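Local structure of serine acetyltransferase (Entamoeba histolytica, 3P1B) at residues His11-Met16 with Lys96-Lys101; Val134-Ile139 with Arg153-Ser158. The protein probably catalyses the transfer of an acetyl group from acetyl-CoA to L-serine, the step that makes O-acetylserine for cysteine synthesis. All coordinates share one frame; numbering follows the deposited sequence.

In the fold
Both contacts are helix pairs in the helical N-terminal part of the chain, ahead of the left-handed parallel beta helix built from hexapeptide repeats. They follow one another in sequence: interaction 1 joins helix 2-19 to helix 83-114, and interaction 2 then joins helix 129-145 to helix 151-163. Their centres lie about 19 Å apart, yet they meet directly, because Leu97 and Ile100 of the first pack on Ile139 of the second. The layers thus run from the N-terminal helix inward to interaction 2, about 7 Å from the centre of the chain. There, Tyr137 and Arg138 hydrogen-bond to the start of the beta helix, while Arg153, Glu154 and Glu157 reach a neighbouring subunit.

Interaction 1: residues His11-Met16 with Lys96-Lys101; sequences HQLYEM and KLPSIK. With SO4 (sulfate ion), chain C.
Met16 lays its thioether across the ring of Pro98 at about a right angle, SD 3.9 Å from Pro98 CB. The two side chains sit where helix 2-19 packs beside helix 83-114, within the all-helical N-terminal region. The segments run nearly parallel, 20° apart, with axes 9.9 Å from each other. The bend at the end of Met16 (chi3 76°) turns its methyl inward, so that CE comes to 3.3 Å from Pro98 O and near Lys101 CG.

One turn earlier, the Gln12 side chain meets the proline at about a right angle, its amide O-to-N line running beside the CB-CG bond. Its OE1 is 3.5 Å from Pro98 CG, and its NE2 is equally close to CB. Pro98 thus receives two side chains from helix 2-19. Lacking an N-H, it also kinks its own helix. Leu13 fills the layer beneath: CD2 packs on Pro98 CA and Lys101 CB, while the Leu13 and Leu97 side chains cross at about a right angle, touching CD1 to CD1 at 4.2 Å. Ile45 and Phe46 of helix 37-46 cover this apolar layer.

The polar link between the segments is a water, which donates to Leu13 O and accepts from Lys101 NZ. Lys101 bends at chi2 and again at chi4 to reach it, and the same nitrogen forms a salt bridge with Asp20. On the side of helix 2-19 turned from Pro98, Glu15 CG rests over one face of the His11 ring, toward its rim. With NE2 donating in the ring plane to sulfate O1 and ND1 hydrogen-bonded to Glu59 OE1, both nitrogens meet anions, which would suit a protonated ring. The sulfate, probably from the crystallisation liquor, holds O1 3.0 Å from His11 NE2.

Interaction 2: residues Val134-Ile139 with Arg153-Ser158; sequences VIVYRI and REMMES
Met155 reaches from helix 151-163 to helix 129-145, and Val136 meets it at both ends. Its CB lies 4.1 Å from Val136 CG1; CG and SD then carry the chain across, and CE returns to the same methyl at 3.3 Å, tighter than ordinary van der Waals contact, a squeeze that may partly reflect how the flexible methyl was modelled. A turn about the last torsion (chi3 35°) leaves CE also near Val136 O and 4.2 Å from Ile139 CG2. Met155 further packs on Ala140 and Leu143.

Met156 takes a more compact course. Bent at chi2 and chi3, it places SD 3.6 Å from Tyr137 CA, against backbone, while its CE sits 3.8 Å from Tyr137 CB. The Tyr137 ring leads elsewhere: its OH bonds to Ala171 O and Ile173 N, at the start of the left-handed beta helix.

The two helices form an antiparallel hairpin, 179° apart with axes separated by 9.6 Å. Beyond the interface, Arg153 grips one oxygen of Glu157, OE2, with both NE and NH2, while its NH1 bonds to Tyr128 of the second subunit. The contact itself has no hydrogen bond across it: flexible thioethers meet valine, isoleucine, the tyrosine CB and backbone, so shape and burial of apolar surface hold this pair together, with polar groups directed to the beta helix and the neighbouring subunit.

Interaction 1: residues His11-Met16 with Lys96-Lys101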
# COMPACT_ATOMS: atom_id res chain seq x y z
N HIS A 11 11.85 -30.43 13.50
CA HIS A 11 12.49 -30.73 14.75
C HIS A 11 13.59 -29.74 15.10
O HIS A 11 13.68 -29.32 16.25
CB HIS A 11 12.97 -32.19 14.79
CG HIS A 11 13.89 -32.46 15.94
ND1 HIS A 11 13.44 -32.74 17.21
CD2 HIS A 11 15.25 -32.45 16.01
CE1 HIS A 11 14.47 -32.93 18.01
NE2 HIS A 11 15.58 -32.75 17.31
N GLN A 12 14.42 -29.35 14.12
CA GLN A 12 15.49 -28.39 14.40
C GLN A 12 14.87 -27.04 14.79
O GLN A 12 15.38 -26.33 15.69
CB GLN A 12 16.44 -28.15 13.20
CG GLN A 12 17.69 -27.34 13.61
CD GLN A 12 18.81 -27.30 12.55
OE1 GLN A 12 18.73 -28.01 11.56
NE2 GLN A 12 19.84 -26.44 12.77
N LEU A 13 13.80 -26.68 14.09
CA LEU A 13 13.19 -25.39 14.32
C LEU A 13 12.39 -25.35 15.62
O LEU A 13 12.41 -24.33 16.30
CB LEU A 13 12.35 -24.92 13.15
CG LEU A 13 12.97 -24.57 11.81
CD1 LEU A 13 11.83 -24.51 10.74
CD2 LEU A 13 13.85 -23.34 11.93
N TYR A 14 11.75 -26.47 15.97
CA TYR A 14 11.09 -26.62 17.26
C TYR A 14 12.09 -26.50 18.44
O TYR A 14 11.77 -25.85 19.45
CB TYR A 14 10.31 -27.94 17.33
CG TYR A 14 9.65 -28.14 18.68
CD1 TYR A 14 8.72 -27.21 19.15
CD2 TYR A 14 10.01 -29.21 19.51
CE1 TYR A 14 8.12 -27.36 20.41
CE2 TYR A 14 9.41 -29.38 20.77
CZ TYR A 14 8.47 -28.45 21.21
OH TYR A 14 7.88 -28.58 22.45
N GLU A 15 13.29 -27.07 18.30
CA GLU A 15 14.30 -26.96 19.35
C GLU A 15 14.91 -25.56 19.47
O GLU A 15 15.15 -25.08 20.59
CB GLU A 15 15.40 -28.02 19.24
CG GLU A 15 14.91 -29.49 19.27
CD GLU A 15 14.15 -29.93 20.53
OE1 GLU A 15 14.45 -29.48 21.66
OE2 GLU A 15 13.21 -30.74 20.37
N MET A 16 15.18 -24.91 18.34
CA MET A 16 15.73 -23.55 18.33
C MET A 16 14.79 -22.57 19.08
O MET A 16 15.25 -21.72 19.89
CB MET A 16 15.97 -23.05 16.89
CG MET A 16 17.01 -23.87 16.15
SD MET A 16 17.02 -23.57 14.38
CE MET A 16 17.83 -22.02 14.31
N LYS A 96 17.74 -24.30 4.18
CA LYS A 96 18.11 -23.00 4.65
C LYS A 96 17.27 -22.45 5.82
O LYS A 96 17.55 -21.38 6.34
CB LYS A 96 18.13 -21.98 3.47
CG LYS A 96 19.39 -22.08 2.58
CD LYS A 96 20.64 -21.59 3.35
CE LYS A 96 21.90 -21.61 2.49
NZ LYS A 96 22.24 -23.04 2.22
N LEU A 97 16.21 -23.11 6.23
CA LEU A 97 15.32 -22.44 7.18
C LEU A 97 15.95 -22.17 8.55
O LEU A 97 15.55 -21.22 9.18
CB LEU A 97 14.04 -23.25 7.36
CG LEU A 97 13.00 -23.27 6.19
CD1 LEU A 97 11.91 -24.20 6.58
CD2 LEU A 97 12.39 -21.94 5.90
N PRO A 98 16.77 -23.12 9.09
CA PRO A 98 17.36 -22.87 10.41
C PRO A 98 18.21 -21.60 10.35
O PRO A 98 18.14 -20.73 11.24
CB PRO A 98 18.20 -24.15 10.67
CG PRO A 98 17.40 -25.24 9.98
CD PRO A 98 16.84 -24.54 8.71
N SER A 99 18.98 -21.47 9.29
CA SER A 99 19.90 -20.32 9.06
C SER A 99 19.16 -18.93 8.99
O SER A 99 19.64 -17.84 9.51
CB SER A 99 20.55 -20.61 7.71
OG SER A 99 21.44 -19.58 7.34
N ILE A 100 18.03 -18.98 8.28
CA ILE A 100 17.17 -17.82 8.08
C ILE A 100 16.49 -17.47 9.40
O ILE A 100 16.34 -16.33 9.79
CB ILE A 100 16.09 -18.09 6.99
CG1 ILE A 100 16.70 -18.18 5.58
CG2 ILE A 100 15.07 -16.96 7.02
CD1 ILE A 100 15.68 -18.85 4.53
N LYS A 101 16.12 -18.49 10.16
CA LYS A 101 15.64 -18.20 11.49
C LYS A 101 16.65 -17.41 12.30
O LYS A 101 16.27 -16.42 12.92
CB LYS A 101 15.25 -19.46 12.21
CG LYS A 101 15.14 -19.28 13.69
CD LYS A 101 13.78 -18.61 14.05
CE LYS A 101 13.69 -18.33 15.59
NZ LYS A 101 13.50 -19.63 16.34
S SO4 C . 17.71 -32.71 20.40
O1 SO4 C . 17.87 -33.43 19.13
O2 SO4 C . 18.45 -31.43 20.32
O3 SO4 C . 16.28 -32.49 20.65
O4 SO4 C . 18.22 -33.51 21.51
O HOH W 1 11.63 -21.70 15.42

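Interaction 2: residues Val134-Ile139 with Arg153-Ser158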
# COMPACT_ATOMS: atom_id res chain seq x y z
N VAL A 134 10.67 -9.06 5.31
CA VAL A 134 12.01 -9.69 5.35
C VAL A 134 11.80 -11.15 5.61
O VAL A 134 12.42 -12.06 5.01
CB VAL A 134 12.87 -9.05 6.47
CG1 VAL A 134 14.15 -9.81 6.67
CG2 VAL A 134 13.34 -7.65 6.03
N ILE A 135 10.79 -11.43 6.40
CA ILE A 135 10.55 -12.82 6.58
C ILE A 135 10.40 -13.50 5.18
O ILE A 135 11.02 -14.53 4.88
CB ILE A 135 9.29 -13.05 7.40
CG1 ILE A 135 9.49 -12.88 8.93
CG2 ILE A 135 8.89 -14.46 7.26
CD1 ILE A 135 8.13 -12.83 9.68
N VAL A 136 9.56 -12.90 4.32
CA VAL A 136 9.10 -13.60 3.11
C VAL A 136 10.23 -13.52 2.13
O VAL A 136 10.52 -14.49 1.48
CB VAL A 136 7.72 -13.10 2.55
CG1 VAL A 136 7.32 -13.85 1.19
CG2 VAL A 136 6.59 -13.20 3.57
N TYR A 137 10.91 -12.37 2.06
CA TYR A 137 12.08 -12.14 1.27
C TYR A 137 13.19 -13.19 1.48
O TYR A 137 13.79 -13.62 0.49
CB TYR A 137 12.68 -10.79 1.60
CG TYR A 137 14.15 -10.77 1.19
CD1 TYR A 137 14.50 -10.79 -0.19
CD2 TYR A 137 15.16 -10.87 2.16
CE1 TYR A 137 15.88 -10.87 -0.57
CE2 TYR A 137 16.55 -10.99 1.78
CZ TYR A 137 16.86 -10.96 0.44
OH TYR A 137 18.19 -11.05 0.10
N ARG A 138 13.52 -13.50 2.74
CA ARG A 138 14.60 -14.45 2.98
C ARG A 138 14.28 -15.83 2.38
O ARG A 138 15.22 -16.47 1.79
CB ARG A 138 15.01 -14.43 4.47
CG ARG A 138 15.56 -13.12 4.90
CD ARG A 138 16.44 -13.30 6.15
NE ARG A 138 16.86 -12.01 6.63
CZ ARG A 138 17.83 -11.31 6.11
NH1 ARG A 138 18.52 -11.76 5.04
NH2 ARG A 138 18.10 -10.15 6.66
N ILE A 139 13.00 -16.24 2.41
CA ILE A 139 12.50 -17.45 1.74
C ILE A 139 12.50 -17.31 0.18
O ILE A 139 13.11 -18.12 -0.50
CB ILE A 139 11.18 -17.99 2.37
CG1 ILE A 139 11.44 -18.47 3.80
CG2 ILE A 139 10.46 -19.03 1.49
CD1 ILE A 139 12.54 -19.51 3.85
N ARG A 153 9.03 -14.06 -7.58
CA ARG A 153 8.58 -12.67 -7.79
C ARG A 153 7.12 -12.50 -7.30
O ARG A 153 6.81 -11.46 -6.77
CB ARG A 153 8.69 -12.30 -9.25
CG ARG A 153 8.23 -10.88 -9.50
CD ARG A 153 9.31 -9.83 -9.06
NE ARG A 153 8.71 -8.49 -9.13
CZ ARG A 153 8.82 -7.73 -10.21
NH1 ARG A 153 9.53 -8.19 -11.24
NH2 ARG A 153 8.25 -6.53 -10.26
N GLU A 154 6.28 -13.54 -7.43
CA GLU A 154 4.86 -13.47 -7.08
C GLU A 154 4.66 -13.44 -5.55
O GLU A 154 3.81 -12.68 -5.05
CB GLU A 154 4.06 -14.66 -7.65
CG GLU A 154 2.55 -14.78 -7.28
CD GLU A 154 1.83 -15.90 -8.05
OE1 GLU A 154 1.79 -17.06 -7.58
OE2 GLU A 154 1.28 -15.66 -9.13
N MET A 155 5.47 -14.24 -4.83
CA MET A 155 5.60 -14.05 -3.36
C MET A 155 5.82 -12.62 -2.89
O MET A 155 5.10 -12.15 -1.99
CB MET A 155 6.74 -14.90 -2.75
CG MET A 155 6.63 -16.36 -3.05
SD MET A 155 7.79 -17.42 -2.10
CE MET A 155 7.78 -16.52 -0.62
N MET A 156 6.83 -11.95 -3.44
CA MET A 156 7.22 -10.61 -3.07
C MET A 156 6.14 -9.61 -3.54
O MET A 156 6.00 -8.55 -2.95
CB MET A 156 8.60 -10.28 -3.64
CG MET A 156 9.70 -11.26 -3.07
SD MET A 156 9.58 -11.48 -1.29
CE MET A 156 9.96 -9.78 -0.90
N GLU A 157 5.41 -9.96 -4.59
CA GLU A 157 4.25 -9.16 -4.97
C GLU A 157 3.10 -9.25 -3.90
O GLU A 157 2.32 -8.30 -3.72
CB GLU A 157 3.80 -9.42 -6.42
CG GLU A 157 4.73 -8.89 -7.48
CD GLU A 157 5.04 -7.39 -7.36
OE1 GLU A 157 4.24 -6.64 -6.77
OE2 GLU A 157 6.10 -6.97 -7.88
N SER A 158 3.01 -10.35 -3.18
CA SER A 158 2.16 -10.41 -1.99
C SER A 158 2.69 -9.41 -0.93
O SER A 158 1.93 -8.55 -0.45
CB SER A 158 2.02 -11.82 -1.48
OG SER A 158 1.11 -12.55 -2.27